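Local coordinates for protein LEOA (Escherichia coli, PDB 4AUR) that belongs to the bacterial dynamins and probably binds and hydrolyses GTP through a P-loop domain joined to a long helical stalk, at residues N333-Q338 and E509-I514; S341-L346 and S502-I507; R441-K446 and E536-E541. All coordinates share one frame; numbering follows the deposited sequence.

Contact 1: residues N333-Q338 and E509-I514; sequences NLMEKQ and EPFEDI
Glu336 lies along one face of the Phe511 ring, a good example of how the carbon part of an acidic side chain can serve as a lid on an aromatic group. The two side chains run alongside each other head to tail. Glu336 CB stands 3.8 Å from the centroid of the Phe511 ring and 9° off its normal, a CH-pi contact over the face, and Glu336 CG follows at 3.7 Å from Phe511 CD2. With CG anti to the backbone N (chi1 -165°) and the chain extended beyond it, the Glu336 carboxylate is carried on toward the root of the ring, where OE1 comes to 3.9 Å from Phe511 CB. There the carboxylate plane is stacked on the ring plane with 17° between them. OE1 is also hydrogen-bonded to Tyr515 OH, one helical turn beyond Phe511, and this should steady the flat group over the ring.

In the fold, the contact joins helix 275-343 to helix 489-518 in the extended helical region of this dynamin-like protein, the two segments running in roughly opposite directions. Helix 489-518 is kinked here, around Pro510 and Phe511.

Met335, a selenomethionine in the crystal, approaches the same ring differently. Its CB reaches Phe511 CE1 at 4.2 Å, coming in obliquely, while its SE sits at the ring edge, 5.4 Å from the Phe511 centroid, in a Met-aromatic contact. Arg373 and Ser377 of helix 368-408 also touch Met335, and Pro510 meets Ile374 of that third helix.

Contact 2: residues S341-L346 and S502-I507; sequences SQLRPL and SLAKII
Leu343 meets Leu503, Ala504 and Ile507 through its two methyl groups, and shows how one branched side chain can account for nearly all of a small helix-helix contact. Its CB is directed toward helix 489-518, but neither CB nor CG makes a close approach to 502-507; they act as the stem that brings the branches across. CG is anti to the backbone N (chi1 177°), which extends the side chain toward its partners before it forks.

At the fork the two methyls divide the work. CD1 has a single near neighbour in the other segment, Leu503 CD1, at 4.1 Å. CD2 settles against the helix surface itself, 4.0 Å from Leu503 CB and 3.9 Å from Ala504 N, a van der Waals approach to the backbone. The same methyl lies 4.4 Å from Ile507 CD1, one turn further along, and 4.5 Å from Ala504 CB. No hydrogen bond crosses between the segments.

Just past this point the chain bends in a type I beta turn from Leu343 to Leu346, closed by a 3.1 Å bond from Leu346 N to Leu343 O; Lys500 NZ binds Arg344 O in the turn. Helix 351-359, which follows, packs against the pair: its Phe354 touches Leu346, Leu503 and Ile507, while Met340 of helix 275-343 meets Ala504 and Ile507 from the turn before Leu343.

Contact 3: residues R441-K446 and E536-E541; sequences RDTIGK and EQVVTE
The segments 441-446 and 536-541 are both helical throughout and run roughly antiparallel. Their nearest CA atoms belong to Thr443 and Val538, 7.5 Å apart.

Val538 is the residue on which the contact turns, and its two methyls go to different neighbours. CG2 meets Thr443 CG2 at 3.8 Å at the more exposed border, the two side chains lying alongside and pointing opposite ways. The threonine offers its methyl to the neighbouring helix, while its OG1 is hydrogen-bonded to Ala439 O in the preceding turn of its own helix. On the other branch, Val538 CG1, placed anti to its own backbone N (chi1 176°), lies 4.0 Å from Ile444 CG1, the two side chains meeting at a slant; Ile444 CD1 lies equally close to that methyl. Ile444 is buried and also touches Ser393, Ile396 and Thr397 of helix 368-408. No hydrogen bond crosses between the segments, and the contact rests on these methyl and methylene groups.

Ala440 and Leu447 touch Val538 as well, so that four residues spaced 440, 443, 444 and 447 surround it, consistent with knobs-into-holes packing at this position. Together with helices 275-343 and 368-408, which pack beside the pair, this is the close side-by-side helix packing expected of a dynamin-like helical bundle.

How the contacts relate
All three contacts pack helix on helix, and no hydrogen bond crosses between the paired segments in any of them, yet burial and chemistry vary along the stalk. Contacts 1 and 2 join the same two helices, 275-343 and 489-518, with centres 12 Å apart, and contact 2 nests inside the chain loop closed by contact 1. Contact 2, the farthest from the chain centre, is nonetheless buried, and its side-chain contacts are all aliphatic. Contact 1 is partly buried and mixes an aromatic ring with a carboxylate and selenium. Contact 3 joins a different pair of helices, about 37 Å from contact 1 between centres, and grades from a buried isoleucine to an exposed threonine.

Contact 1: residues N333-Q338 and E509-I514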
# COMPACT_ATOMS: atom_id res chain seq x y z
N ASN A 333 -38.64 -38.40 -20.78
CA ASN A 333 -38.54 -39.79 -21.16
C ASN A 333 -39.60 -40.64 -20.43
O ASN A 333 -40.21 -41.52 -21.02
CB ASN A 333 -37.13 -40.32 -20.89
CG ASN A 333 -36.72 -41.42 -21.86
OD1 ASN A 333 -36.79 -41.27 -23.10
ND2 ASN A 333 -36.26 -42.54 -21.31
N LEU A 334 -39.85 -40.36 -19.16
CA LEU A 334 -40.97 -40.99 -18.47
C LEU A 334 -42.30 -40.65 -19.14
O LEU A 334 -43.14 -41.52 -19.36
CB LEU A 334 -41.04 -40.55 -17.02
CG LEU A 334 -40.11 -41.33 -16.11
CD1 LEU A 334 -39.88 -40.56 -14.81
CD2 LEU A 334 -40.67 -42.73 -15.83
N MSE A 335 -42.49 -39.40 -19.48
CA MSE A 335 -43.74 -38.97 -20.03
C MSE A 335 -44.05 -39.76 -21.24
O MSE A 335 -45.15 -40.21 -21.39
CB MSE A 335 -43.64 -37.50 -20.35
CG MSE A 335 -45.01 -36.86 -20.30
SE MSE A 335 -44.72 -35.02 -20.89
CE MSE A 335 -43.90 -34.38 -19.21
N GLU A 336 -43.04 -39.97 -22.08
CA GLU A 336 -43.18 -40.71 -23.33
C GLU A 336 -43.33 -42.19 -23.10
O GLU A 336 -44.09 -42.83 -23.78
CB GLU A 336 -41.99 -40.44 -24.25
CG GLU A 336 -42.17 -40.85 -25.71
CD GLU A 336 -40.90 -40.74 -26.55
OE1 GLU A 336 -39.81 -40.51 -25.99
OE2 GLU A 336 -40.98 -40.87 -27.78
N LYS A 337 -42.59 -42.76 -22.15
CA LYS A 337 -42.73 -44.18 -21.84
C LYS A 337 -44.15 -44.45 -21.31
O LYS A 337 -44.77 -45.48 -21.65
CB LYS A 337 -41.67 -44.64 -20.83
CG LYS A 337 -42.01 -45.95 -20.11
CD LYS A 337 -41.09 -46.26 -18.91
CE LYS A 337 -41.73 -47.28 -17.95
NZ LYS A 337 -40.80 -47.75 -16.87
N GLN A 338 -44.64 -43.51 -20.49
CA GLN A 338 -45.92 -43.64 -19.84
C GLN A 338 -47.03 -43.66 -20.88
O GLN A 338 -47.81 -44.61 -20.93
CB GLN A 338 -46.12 -42.50 -18.83
CG GLN A 338 -47.55 -42.29 -18.35
CD GLN A 338 -48.17 -43.52 -17.69
OE1 GLN A 338 -49.28 -43.94 -18.05
NE2 GLN A 338 -47.46 -44.11 -16.72
N GLU A 509 -43.12 -37.78 -32.08
CA GLU A 509 -42.54 -36.67 -32.82
C GLU A 509 -42.03 -35.55 -31.90
O GLU A 509 -40.85 -35.22 -31.95
CB GLU A 509 -43.51 -36.14 -33.87
CG GLU A 509 -43.16 -34.78 -34.48
CD GLU A 509 -44.01 -34.45 -35.72
OE1 GLU A 509 -45.22 -34.82 -35.77
OE2 GLU A 509 -43.45 -33.80 -36.65
N PRO A 510 -42.90 -34.97 -31.07
CA PRO A 510 -42.47 -33.81 -30.32
C PRO A 510 -41.28 -34.03 -29.38
O PRO A 510 -40.52 -33.08 -29.09
CB PRO A 510 -43.71 -33.40 -29.54
CG PRO A 510 -44.68 -34.53 -29.68
CD PRO A 510 -44.35 -35.16 -30.98
N PHE A 511 -41.11 -35.25 -28.90
CA PHE A 511 -39.97 -35.56 -28.06
C PHE A 511 -38.72 -35.69 -28.91
O PHE A 511 -37.69 -35.11 -28.60
CB PHE A 511 -40.20 -36.85 -27.27
CG PHE A 511 -41.39 -36.82 -26.35
CD1 PHE A 511 -41.28 -36.31 -25.08
CD2 PHE A 511 -42.60 -37.34 -26.73
CE1 PHE A 511 -42.36 -36.30 -24.22
CE2 PHE A 511 -43.68 -37.35 -25.88
CZ PHE A 511 -43.56 -36.82 -24.61
N GLU A 512 -38.79 -36.43 -30.00
CA GLU A 512 -37.61 -36.66 -30.83
C GLU A 512 -36.84 -35.36 -31.04
O GLU A 512 -35.62 -35.31 -30.88
CB GLU A 512 -37.98 -37.27 -32.19
CG GLU A 512 -37.95 -38.80 -32.22
CD GLU A 512 -38.93 -39.41 -33.24
OE1 GLU A 512 -39.34 -38.69 -34.18
OE2 GLU A 512 -39.30 -40.61 -33.08
N ASP A 513 -37.56 -34.31 -31.37
CA ASP A 513 -36.96 -33.05 -31.73
C ASP A 513 -36.11 -32.54 -30.56
O ASP A 513 -34.90 -32.33 -30.68
CB ASP A 513 -38.04 -32.04 -32.11
CG ASP A 513 -38.97 -32.56 -33.23
OD1 ASP A 513 -38.72 -33.68 -33.76
OD2 ASP A 513 -39.94 -31.85 -33.57
N ILE A 514 -36.76 -32.40 -29.42
CA ILE A 514 -36.12 -31.86 -28.24
C ILE A 514 -35.05 -32.77 -27.64
O ILE A 514 -34.16 -32.29 -26.97
CB ILE A 514 -37.15 -31.56 -27.17
CG1 ILE A 514 -36.52 -30.80 -26.03
CG2 ILE A 514 -37.72 -32.83 -26.59
CD1 ILE A 514 -37.57 -30.33 -25.07

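Contact 2: residues S341-L346 and S502-I507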
# COMPACT_ATOMS: atom_id res chain seq x y z
N SER A 341 -47.03 -46.90 -22.92
CA SER A 341 -47.55 -48.10 -22.27
C SER A 341 -49.07 -48.03 -22.05
O SER A 341 -49.73 -49.04 -21.82
CB SER A 341 -46.86 -48.30 -20.93
OG SER A 341 -47.32 -47.32 -20.03
N GLN A 342 -49.62 -46.83 -22.12
CA GLN A 342 -51.04 -46.66 -22.08
C GLN A 342 -51.63 -47.02 -23.41
O GLN A 342 -52.77 -47.48 -23.48
CB GLN A 342 -51.40 -45.22 -21.78
CG GLN A 342 -51.38 -44.86 -20.32
CD GLN A 342 -51.99 -43.51 -20.10
OE1 GLN A 342 -53.10 -43.23 -20.55
NE2 GLN A 342 -51.26 -42.64 -19.42
N LEU A 343 -50.87 -46.79 -24.47
CA LEU A 343 -51.39 -47.00 -25.81
C LEU A 343 -51.45 -48.45 -26.15
O LEU A 343 -52.47 -48.91 -26.65
CB LEU A 343 -50.52 -46.30 -26.85
CG LEU A 343 -50.92 -46.51 -28.31
CD1 LEU A 343 -52.39 -46.21 -28.58
CD2 LEU A 343 -50.07 -45.63 -29.20
N ARG A 344 -50.38 -49.19 -25.88
CA ARG A 344 -50.26 -50.52 -26.47
C ARG A 344 -51.37 -51.52 -26.08
O ARG A 344 -51.67 -52.41 -26.87
CB ARG A 344 -48.85 -51.11 -26.28
CG ARG A 344 -48.47 -51.58 -24.88
CD ARG A 344 -47.07 -52.24 -24.89
NE ARG A 344 -46.04 -51.38 -25.52
CZ ARG A 344 -45.24 -50.51 -24.88
NH1 ARG A 344 -45.29 -50.35 -23.56
NH2 ARG A 344 -44.37 -49.80 -25.59
N PRO A 345 -52.00 -51.36 -24.90
CA PRO A 345 -53.05 -52.31 -24.55
C PRO A 345 -54.47 -51.94 -25.00
O PRO A 345 -55.39 -52.68 -24.76
CB PRO A 345 -52.98 -52.36 -23.01
CG PRO A 345 -51.96 -51.35 -22.58
CD PRO A 345 -51.67 -50.49 -23.76
N LEU A 346 -54.64 -50.82 -25.67
CA LEU A 346 -55.98 -50.28 -25.88
C LEU A 346 -56.77 -50.97 -26.99
O LEU A 346 -56.23 -51.17 -28.07
CB LEU A 346 -55.89 -48.78 -26.21
CG LEU A 346 -55.25 -47.83 -25.20
CD1 LEU A 346 -55.44 -46.41 -25.69
CD2 LEU A 346 -55.80 -47.98 -23.80
N SER A 502 -50.37 -44.91 -35.92
CA SER A 502 -50.65 -43.48 -36.17
C SER A 502 -50.45 -42.61 -34.94
O SER A 502 -49.95 -41.48 -35.03
CB SER A 502 -52.06 -43.30 -36.70
OG SER A 502 -52.28 -41.98 -37.14
N LEU A 503 -50.83 -43.12 -33.79
CA LEU A 503 -50.76 -42.31 -32.59
C LEU A 503 -49.36 -42.26 -32.06
O LEU A 503 -48.91 -41.23 -31.61
CB LEU A 503 -51.73 -42.81 -31.53
CG LEU A 503 -53.21 -42.63 -31.90
CD1 LEU A 503 -54.07 -43.21 -30.78
CD2 LEU A 503 -53.56 -41.18 -32.17
N ALA A 504 -48.66 -43.38 -32.10
CA ALA A 504 -47.25 -43.41 -31.76
C ALA A 504 -46.44 -42.36 -32.51
O ALA A 504 -45.67 -41.65 -31.92
CB ALA A 504 -46.68 -44.78 -32.03
N LYS A 505 -46.64 -42.25 -33.81
CA LYS A 505 -45.84 -41.33 -34.60
C LYS A 505 -46.14 -39.94 -34.07
O LYS A 505 -45.24 -39.13 -33.89
CB LYS A 505 -46.19 -41.43 -36.11
CG LYS A 505 -44.98 -41.55 -37.05
CD LYS A 505 -44.51 -43.01 -37.19
CE LYS A 505 -43.03 -43.17 -37.59
NZ LYS A 505 -42.75 -43.01 -39.05
N ILE A 506 -47.41 -39.69 -33.78
CA ILE A 506 -47.82 -38.42 -33.18
C ILE A 506 -47.20 -38.18 -31.78
O ILE A 506 -46.76 -37.09 -31.47
CB ILE A 506 -49.35 -38.34 -33.09
CG1 ILE A 506 -49.92 -38.19 -34.52
CG2 ILE A 506 -49.78 -37.18 -32.19
CD1 ILE A 506 -51.43 -38.26 -34.66
N ILE A 507 -47.19 -39.22 -30.96
CA ILE A 507 -46.68 -39.12 -29.60
C ILE A 507 -45.18 -38.88 -29.59
O ILE A 507 -44.70 -38.03 -28.86
CB ILE A 507 -47.04 -40.40 -28.84
CG1 ILE A 507 -48.49 -40.32 -28.39
CG2 ILE A 507 -46.14 -40.57 -27.62
CD1 ILE A 507 -49.03 -41.59 -27.80

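Contact 3: residues R441-K446 and E536-E541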
# COMPACT_ATOMS: atom_id res chain seq x y z
N ARG A 441 -18.63 -4.48 -17.54
CA ARG A 441 -19.86 -4.59 -16.79
C ARG A 441 -21.06 -4.16 -17.63
O ARG A 441 -22.15 -4.64 -17.43
CB ARG A 441 -19.79 -3.75 -15.52
CG ARG A 441 -20.87 -4.10 -14.52
CD ARG A 441 -20.93 -3.11 -13.37
NE ARG A 441 -21.40 -1.81 -13.83
CZ ARG A 441 -21.57 -0.75 -13.04
NH1 ARG A 441 -21.32 -0.84 -11.75
NH2 ARG A 441 -21.98 0.41 -13.56
N ASP A 442 -20.86 -3.23 -18.55
CA ASP A 442 -21.94 -2.79 -19.41
C ASP A 442 -22.30 -3.85 -20.43
O ASP A 442 -23.48 -4.13 -20.62
CB ASP A 442 -21.60 -1.48 -20.13
CG ASP A 442 -21.98 -0.27 -19.32
OD1 ASP A 442 -22.44 -0.45 -18.16
OD2 ASP A 442 -21.81 0.86 -19.84
N THR A 443 -21.29 -4.43 -21.09
CA THR A 443 -21.52 -5.49 -22.03
C THR A 443 -22.24 -6.64 -21.37
O THR A 443 -23.03 -7.31 -22.00
CB THR A 443 -20.20 -5.97 -22.64
OG1 THR A 443 -19.52 -4.84 -23.16
CG2 THR A 443 -20.44 -6.95 -23.78
N ILE A 444 -22.01 -6.86 -20.08
CA ILE A 444 -22.67 -7.95 -19.36
C ILE A 444 -24.10 -7.64 -18.94
O ILE A 444 -24.94 -8.55 -18.89
CB ILE A 444 -21.83 -8.37 -18.14
CG1 ILE A 444 -20.60 -9.11 -18.68
CG2 ILE A 444 -22.64 -9.20 -17.15
CD1 ILE A 444 -19.68 -9.65 -17.63
N GLY A 445 -24.37 -6.38 -18.65
CA GLY A 445 -25.72 -5.94 -18.33
C GLY A 445 -26.66 -5.90 -19.53
O GLY A 445 -27.86 -5.77 -19.34
N LYS A 446 -26.11 -6.01 -20.74
CA LYS A 446 -26.92 -6.08 -21.96
C LYS A 446 -27.08 -7.52 -22.44
O LYS A 446 -28.08 -7.85 -23.05
CB LYS A 446 -26.30 -5.25 -23.09
CG LYS A 446 -26.78 -5.67 -24.48
CD LYS A 446 -26.44 -4.65 -25.57
CE LYS A 446 -27.21 -4.92 -26.86
NZ LYS A 446 -27.20 -3.76 -27.80
N GLU A 536 -18.51 -15.49 -21.07
CA GLU A 536 -17.18 -16.05 -20.99
C GLU A 536 -16.24 -15.27 -21.91
O GLU A 536 -15.11 -14.95 -21.53
CB GLU A 536 -17.20 -17.52 -21.36
CG GLU A 536 -15.85 -18.07 -21.76
CD GLU A 536 -15.85 -19.56 -21.90
OE1 GLU A 536 -16.35 -20.06 -22.94
OE2 GLU A 536 -15.33 -20.23 -20.96
N GLN A 537 -16.71 -15.01 -23.12
CA GLN A 537 -16.05 -14.12 -24.09
C GLN A 537 -15.64 -12.78 -23.47
O GLN A 537 -14.46 -12.38 -23.51
CB GLN A 537 -17.04 -13.87 -25.21
CG GLN A 537 -16.51 -13.79 -26.63
CD GLN A 537 -17.65 -13.39 -27.58
OE1 GLN A 537 -18.82 -13.79 -27.40
NE2 GLN A 537 -17.32 -12.60 -28.59
N VAL A 538 -16.59 -12.10 -22.84
CA VAL A 538 -16.31 -10.83 -22.19
C VAL A 538 -15.28 -10.98 -21.12
O VAL A 538 -14.43 -10.13 -20.97
CB VAL A 538 -17.55 -10.27 -21.51
CG1 VAL A 538 -17.22 -8.98 -20.75
CG2 VAL A 538 -18.67 -10.06 -22.53
N VAL A 539 -15.38 -12.03 -20.33
CA VAL A 539 -14.44 -12.22 -19.24
C VAL A 539 -13.07 -12.48 -19.84
O VAL A 539 -12.09 -11.97 -19.34
CB VAL A 539 -14.85 -13.40 -18.34
CG1 VAL A 539 -13.64 -14.14 -17.77
CG2 VAL A 539 -15.75 -12.89 -17.22
N THR A 540 -13.04 -13.27 -20.91
CA THR A 540 -11.80 -13.64 -21.57
C THR A 540 -11.11 -12.41 -22.11
O THR A 540 -9.91 -12.38 -22.12
CB THR A 540 -12.05 -14.59 -22.76
OG1 THR A 540 -12.46 -15.88 -22.28
CG2 THR A 540 -10.81 -14.75 -23.61
N GLU A 541 -11.88 -11.43 -22.59
CA GLU A 541 -11.31 -10.20 -23.15
C GLU A 541 -10.79 -9.32 -22.05
O GLU A 541 -9.68 -8.81 -22.12
CB GLU A 541 -12.36 -9.41 -23.94
CG GLU A 541 -12.66 -9.94 -25.33
CD GLU A 541 -13.48 -8.94 -26.16
OE1 GLU A 541 -14.68 -8.73 -25.85
OE2 GLU A 541 -12.92 -8.35 -27.11